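Local coordinates for protein L-threonine-O-3-phosphate decarboxylase (Porphyromonas gingivalis, PDB 3FKD) that probably binds pyridoxal 5'-phosphate and probably acts as an L-threonine-O-3-phosphate decarboxylase, at residues A[87-98]-A[130-141]. Residues are numbered along the deposited sequence; the frame is centred on the assembly and turned at random.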
loop_
_atom_site.group_PDB
_atom_site.type_symbol
_atom_site.label_atom_id
_atom_site.label_comp_id
_atom_site.label_asym_id
_atom_site.label_seq_id
_atom_site.Cartn_x
_atom_site.Cartn_y
_atom_site.Cartn_z
ATOM N N PHE A 87 -18.035 -2.730 4.762
ATOM C CA PHE A 87 -19.419 -3.155 4.568
ATOM C C PHE A 87 -19.565 -4.658 4.275
ATOM O O PHE A 87 -20.398 -5.060 3.442
ATOM C CB PHE A 87 -20.102 -2.272 3.505
ATOM C CG PHE A 87 -20.204 -0.831 3.919
ATOM C CD1 PHE A 87 -19.145 0.026 3.738
ATOM C CD2 PHE A 87 -21.334 -0.360 4.565
ATOM C CE1 PHE A 87 -19.221 1.324 4.163
ATOM C CE2 PHE A 87 -21.405 0.947 5.000
ATOM C CZ PHE A 87 -20.352 1.791 4.787
ATOM N N ARG A 88 -18.760 -5.460 4.985
ATOM C CA ARG A 88 -18.721 -6.925 4.884
ATOM C C ARG A 88 -20.075 -7.617 4.744
ATOM O O ARG A 88 -20.213 -8.611 4.024
ATOM C CB ARG A 88 -18.005 -7.539 6.089
ATOM C CG ARG A 88 -18.290 -9.017 6.284
ATOM C CD ARG A 88 -17.143 -9.651 7.032
ATOM N NE ARG A 88 -17.138 -11.118 7.039
ATOM C CZ ARG A 88 -16.502 -11.851 7.968
ATOM N NH1 ARG A 88 -15.850 -11.246 8.958
ATOM N NH2 ARG A 88 -16.520 -13.183 7.936
ATOM N N GLY A 89 -21.088 -7.131 5.425
ATOM C CA GLY A 89 -22.383 -7.742 5.190
ATOM C C GLY A 89 -23.000 -7.650 3.782
ATOM O O GLY A 89 -23.889 -8.437 3.440
ATOM N N SER A 90 -22.515 -6.727 2.964
ATOM C CA SER A 90 -23.375 -6.114 1.961
ATOM C C SER A 90 -23.704 -6.915 0.689
ATOM O O SER A 90 -23.063 -7.921 0.371
ATOM C CB SER A 90 -22.891 -4.687 1.645
ATOM O OG SER A 90 -22.915 -3.869 2.826
ATOM N N ARG A 91 -24.759 -6.467 0.010
ATOM C CA ARG A 91 -25.151 -6.987 -1.296
ATOM C C ARG A 91 -24.741 -5.987 -2.361
ATOM O O ARG A 91 -25.092 -4.808 -2.304
ATOM C CB ARG A 91 -26.655 -7.270 -1.333
ATOM C CG ARG A 91 -27.031 -8.320 -0.287
ATOM C CD ARG A 91 -28.513 -8.566 -0.113
ATOM N NE ARG A 91 -28.670 -9.627 0.885
ATOM C CZ ARG A 91 -29.821 -10.011 1.439
ATOM N NH1 ARG A 91 -30.969 -9.421 1.091
ATOM N NH2 ARG A 91 -29.818 -10.993 2.336
ATOM N N SER A 92 -23.979 -6.488 -3.323
ATOM C CA SER A 92 -23.424 -5.662 -4.379
ATOM C C SER A 92 -23.868 -6.097 -5.767
ATOM O O SER A 92 -23.773 -7.277 -6.121
ATOM C CB SER A 92 -21.892 -5.640 -4.290
ATOM O OG SER A 92 -21.511 -4.890 -3.170
ATOM N N LEU A 93 -24.354 -5.112 -6.518
ATOM C CA LEU A 93 -24.649 -5.204 -7.935
ATOM C C LEU A 93 -23.427 -4.717 -8.697
ATOM O O LEU A 93 -23.017 -3.571 -8.547
ATOM C CB LEU A 93 -25.861 -4.310 -8.282
ATOM C CG LEU A 93 -26.503 -4.397 -9.689
ATOM C CD1 LEU A 93 -26.887 -5.836 -10.033
ATOM C CD2 LEU A 93 -27.709 -3.483 -9.838
ATOM N N ILE A 94 -22.839 -5.578 -9.507
ATOM C CA ILE A 94 -21.684 -5.191 -10.292
ATOM C C ILE A 94 -21.947 -5.345 -11.820
ATOM O O ILE A 94 -22.294 -6.418 -12.292
ATOM C CB ILE A 94 -20.474 -6.036 -9.883
ATOM C CG1 ILE A 94 -20.183 -5.890 -8.371
ATOM C CG2 ILE A 94 -19.287 -5.682 -10.712
ATOM C CD1 ILE A 94 -19.070 -6.792 -7.848
ATOM N N ALA A 95 -21.805 -4.273 -12.588
ATOM C CA ALA A 95 -21.885 -4.393 -14.034
ATOM C C ALA A 95 -20.649 -5.109 -14.581
ATOM O O ALA A 95 -19.563 -4.914 -14.092
ATOM C CB ALA A 95 -22.050 -3.043 -14.672
ATOM N N ILE A 96 -20.837 -5.970 -15.570
ATOM C CA ILE A 96 -19.739 -6.664 -16.211
ATOM C C ILE A 96 -19.857 -6.538 -17.744
ATOM O O ILE A 96 -20.943 -6.284 -18.281
ATOM C CB ILE A 96 -19.735 -8.154 -15.832
ATOM C CG1 ILE A 96 -21.154 -8.711 -15.895
ATOM C CG2 ILE A 96 -19.170 -8.365 -14.445
ATOM C CD1 ILE A 96 -21.234 -10.221 -16.040
ATOM N N PRO A 97 -18.737 -6.677 -18.463
ATOM C CA PRO A 97 -17.422 -6.826 -17.838
ATOM C C PRO A 97 -17.006 -5.539 -17.119
ATOM O O PRO A 97 -17.573 -4.458 -17.389
ATOM C CB PRO A 97 -16.488 -7.105 -19.016
ATOM C CG PRO A 97 -17.286 -6.829 -20.272
ATOM C CD PRO A 97 -18.671 -6.419 -19.911
ATOM N N SER A 98 -16.020 -5.661 -16.227
ATOM C CA SER A 98 -15.475 -4.533 -15.458
ATOM C C SER A 98 -14.158 -4.914 -14.791
ATOM O O SER A 98 -13.781 -6.074 -14.774
ATOM C CB SER A 98 -16.476 -4.069 -14.411
ATOM O OG SER A 98 -16.941 -5.174 -13.644
HETATM N N MSE A 130 -30.181 -3.958 -2.983
HETATM C CA MSE A 130 -28.786 -3.727 -3.347
HETATM C C MSE A 130 -28.178 -2.671 -2.455
HETATM O O MSE A 130 -28.595 -1.516 -2.478
HETATM C CB MSE A 130 -28.677 -3.235 -4.792
HETATM C CG MSE A 130 -28.861 -4.290 -5.830
HETATM SE SE MSE A 130 -27.942 -5.996 -5.459
HETATM C CE MSE A 130 -28.451 -6.824 -7.146
ATOM N N ASP A 131 -27.174 -3.020 -1.686
ATOM C CA ASP A 131 -26.655 -1.990 -0.801
ATOM C C ASP A 131 -25.628 -1.142 -1.571
ATOM O O ASP A 131 -25.475 0.066 -1.346
ATOM C CB ASP A 131 -26.134 -2.600 0.515
ATOM C CG ASP A 131 -27.140 -3.627 1.130
ATOM O OD1 ASP A 131 -28.365 -3.331 1.197
ATOM O OD2 ASP A 131 -26.706 -4.737 1.523
ATOM N N PHE A 132 -24.971 -1.785 -2.524
ATOM C CA PHE A 132 -23.983 -1.128 -3.336
ATOM C C PHE A 132 -24.152 -1.499 -4.779
ATOM O O PHE A 132 -24.529 -2.623 -5.113
ATOM C CB PHE A 132 -22.578 -1.498 -2.875
ATOM C CG PHE A 132 -22.263 -1.009 -1.499
ATOM C CD1 PHE A 132 -21.846 0.292 -1.295
ATOM C CD2 PHE A 132 -22.422 -1.840 -0.404
ATOM C CE1 PHE A 132 -21.569 0.746 -0.028
ATOM C CE2 PHE A 132 -22.164 -1.394 0.869
ATOM C CZ PHE A 132 -21.732 -0.105 1.061
ATOM N N CYS A 133 -23.873 -0.508 -5.624
ATOM C CA CYS A 133 -23.757 -0.685 -7.045
ATOM C C CYS A 133 -22.426 -0.094 -7.522
ATOM O O CYS A 133 -22.114 1.063 -7.246
ATOM C CB CYS A 133 -24.929 -0.013 -7.754
ATOM S SG CYS A 133 -24.843 -0.178 -9.522
ATOM N N TRP A 134 -21.668 -0.894 -8.263
ATOM C CA TRP A 134 -20.304 -0.562 -8.642
ATOM C C TRP A 134 -20.168 -0.230 -10.143
ATOM O O TRP A 134 -20.269 -1.101 -11.014
ATOM C CB TRP A 134 -19.367 -1.712 -8.247
ATOM C CG TRP A 134 -19.342 -2.056 -6.737
ATOM C CD1 TRP A 134 -20.374 -2.572 -5.977
ATOM C CD2 TRP A 134 -18.224 -1.937 -5.841
ATOM N NE1 TRP A 134 -19.961 -2.757 -4.673
ATOM C CE2 TRP A 134 -18.648 -2.407 -4.569
ATOM C CE3 TRP A 134 -16.900 -1.507 -6.000
ATOM C CZ2 TRP A 134 -17.809 -2.435 -3.465
ATOM C CZ3 TRP A 134 -16.055 -1.524 -4.894
ATOM C CH2 TRP A 134 -16.525 -1.994 -3.632
ATOM N N LEU A 135 -19.944 1.036 -10.450
ATOM C CA LEU A 135 -19.830 1.453 -11.840
ATOM C C LEU A 135 -18.505 2.111 -12.128
ATOM O O LEU A 135 -17.776 2.540 -11.228
ATOM C CB LEU A 135 -20.963 2.398 -12.207
ATOM C CG LEU A 135 -22.293 1.725 -11.881
ATOM C CD1 LEU A 135 -23.416 2.729 -11.799
ATOM C CD2 LEU A 135 -22.581 0.608 -12.891
ATOM N N CYS A 136 -18.171 2.167 -13.395
ATOM C CA CYS A 136 -16.964 2.864 -13.785
ATOM C C CYS A 136 -17.299 3.515 -15.099
ATOM O O CYS A 136 -17.808 2.880 -16.009
ATOM C CB CYS A 136 -15.776 1.899 -13.860
ATOM S SG CYS A 136 -14.272 2.561 -14.562
ATOM N N ASN A 137 -17.037 4.804 -15.173
ATOM C CA ASN A 137 -17.500 5.584 -16.292
ATOM C C ASN A 137 -16.409 6.560 -16.741
ATOM O O ASN A 137 -16.033 7.442 -15.967
ATOM C CB ASN A 137 -18.786 6.317 -15.869
ATOM C CG ASN A 137 -19.374 7.131 -16.986
ATOM O OD1 ASN A 137 -19.429 6.666 -18.099
ATOM N ND2 ASN A 137 -19.794 8.346 -16.709
ATOM N N PRO A 138 -15.878 6.392 -17.978
ATOM C CA PRO A 138 -16.174 5.319 -18.945
ATOM C C PRO A 138 -15.603 4.004 -18.454
ATOM O O PRO A 138 -14.578 4.007 -17.789
ATOM C CB PRO A 138 -15.417 5.763 -20.208
ATOM C CG PRO A 138 -14.364 6.610 -19.731
ATOM C CD PRO A 138 -14.945 7.365 -18.558
ATOM N N ASN A 139 -16.256 2.902 -18.790
ATOM C CA ASN A 139 -15.933 1.584 -18.249
ATOM C C ASN A 139 -14.713 0.895 -18.863
ATOM O O ASN A 139 -14.497 0.966 -20.042
ATOM C CB ASN A 139 -17.161 0.678 -18.379
ATOM C CG ASN A 139 -17.005 -0.629 -17.635
ATOM O OD1 ASN A 139 -16.715 -0.655 -16.433
ATOM N ND2 ASN A 139 -17.206 -1.725 -18.339
ATOM N N ASN A 140 -13.922 0.243 -18.023
ATOM C CA ASN A 140 -12.867 -0.702 -18.395
ATOM C C ASN A 140 -13.518 -2.096 -18.396
ATOM O O ASN A 140 -14.022 -2.507 -17.385
ATOM C CB ASN A 140 -11.787 -0.602 -17.289
ATOM C CG ASN A 140 -10.731 -1.696 -17.342
ATOM O OD1 ASN A 140 -10.418 -2.251 -18.392
ATOM N ND2 ASN A 140 -10.140 -1.979 -16.188
ATOM N N PRO A 141 -13.493 -2.837 -19.528
ATOM C CA PRO A 141 -12.718 -2.674 -20.762
ATOM C C PRO A 141 -13.546 -2.122 -21.920
ATOM O O PRO A 141 -12.986 -1.831 -22.962
ATOM C CB PRO A 141 -12.347 -4.131 -21.084
ATOM C CG PRO A 141 -13.382 -5.004 -20.339
ATOM C CD PRO A 141 -14.322 -4.054 -19.648
#
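The backbone of Arg91 meets Asp131 where two neighbouring parallel strands, 91-96 and 132-136, begin. Both belong to the mixed seven-stranded sheet of the large domain in this fold type I aminotransferase-like protein. Arg91 N donates to Asp131 OD2 at 3.0 Å, meeting it from above the carboxylate plane. Arg91 O takes two donors, Asp131 N at 2.8 Å and Phe132 N at 3.0 Å. The parallel pairing continues through Leu93, whose N bonds to Phe132 O and whose O receives Trp134 N. The strands part from Ala95 onward, where Ala95 N is 3.9 Å from Trp134 O. Asn139 bridges the loops that follow: its ND2 reaches Pro97 O at 2.9 Å, with that oxygen near the amide plane. Pro97 CB also packs on Pro141 CD; a cis peptide bond precedes each proline. On one face of the sheet, Leu93 CD1 meets the selenomethionine methyl of Met130. The chain of Met130 bends at chi2 (-43°), which turns that methyl toward Leu93. Strand 112-117 flanks 91-96 and strand 162-166 flanks 132-136. The other face carries Ser92, Phe132, Ile94 and Trp134, and helix 100-108 covers Ser92 and Trp134. Phe132 also extends back to the turn 87-90. Its edge points at the face of Phe87 in a T-shaped stack, planes at 69°. Ser90 OG lies at the Phe132 ring edge and donates to Phe87 O, which also accepts Ser90 N.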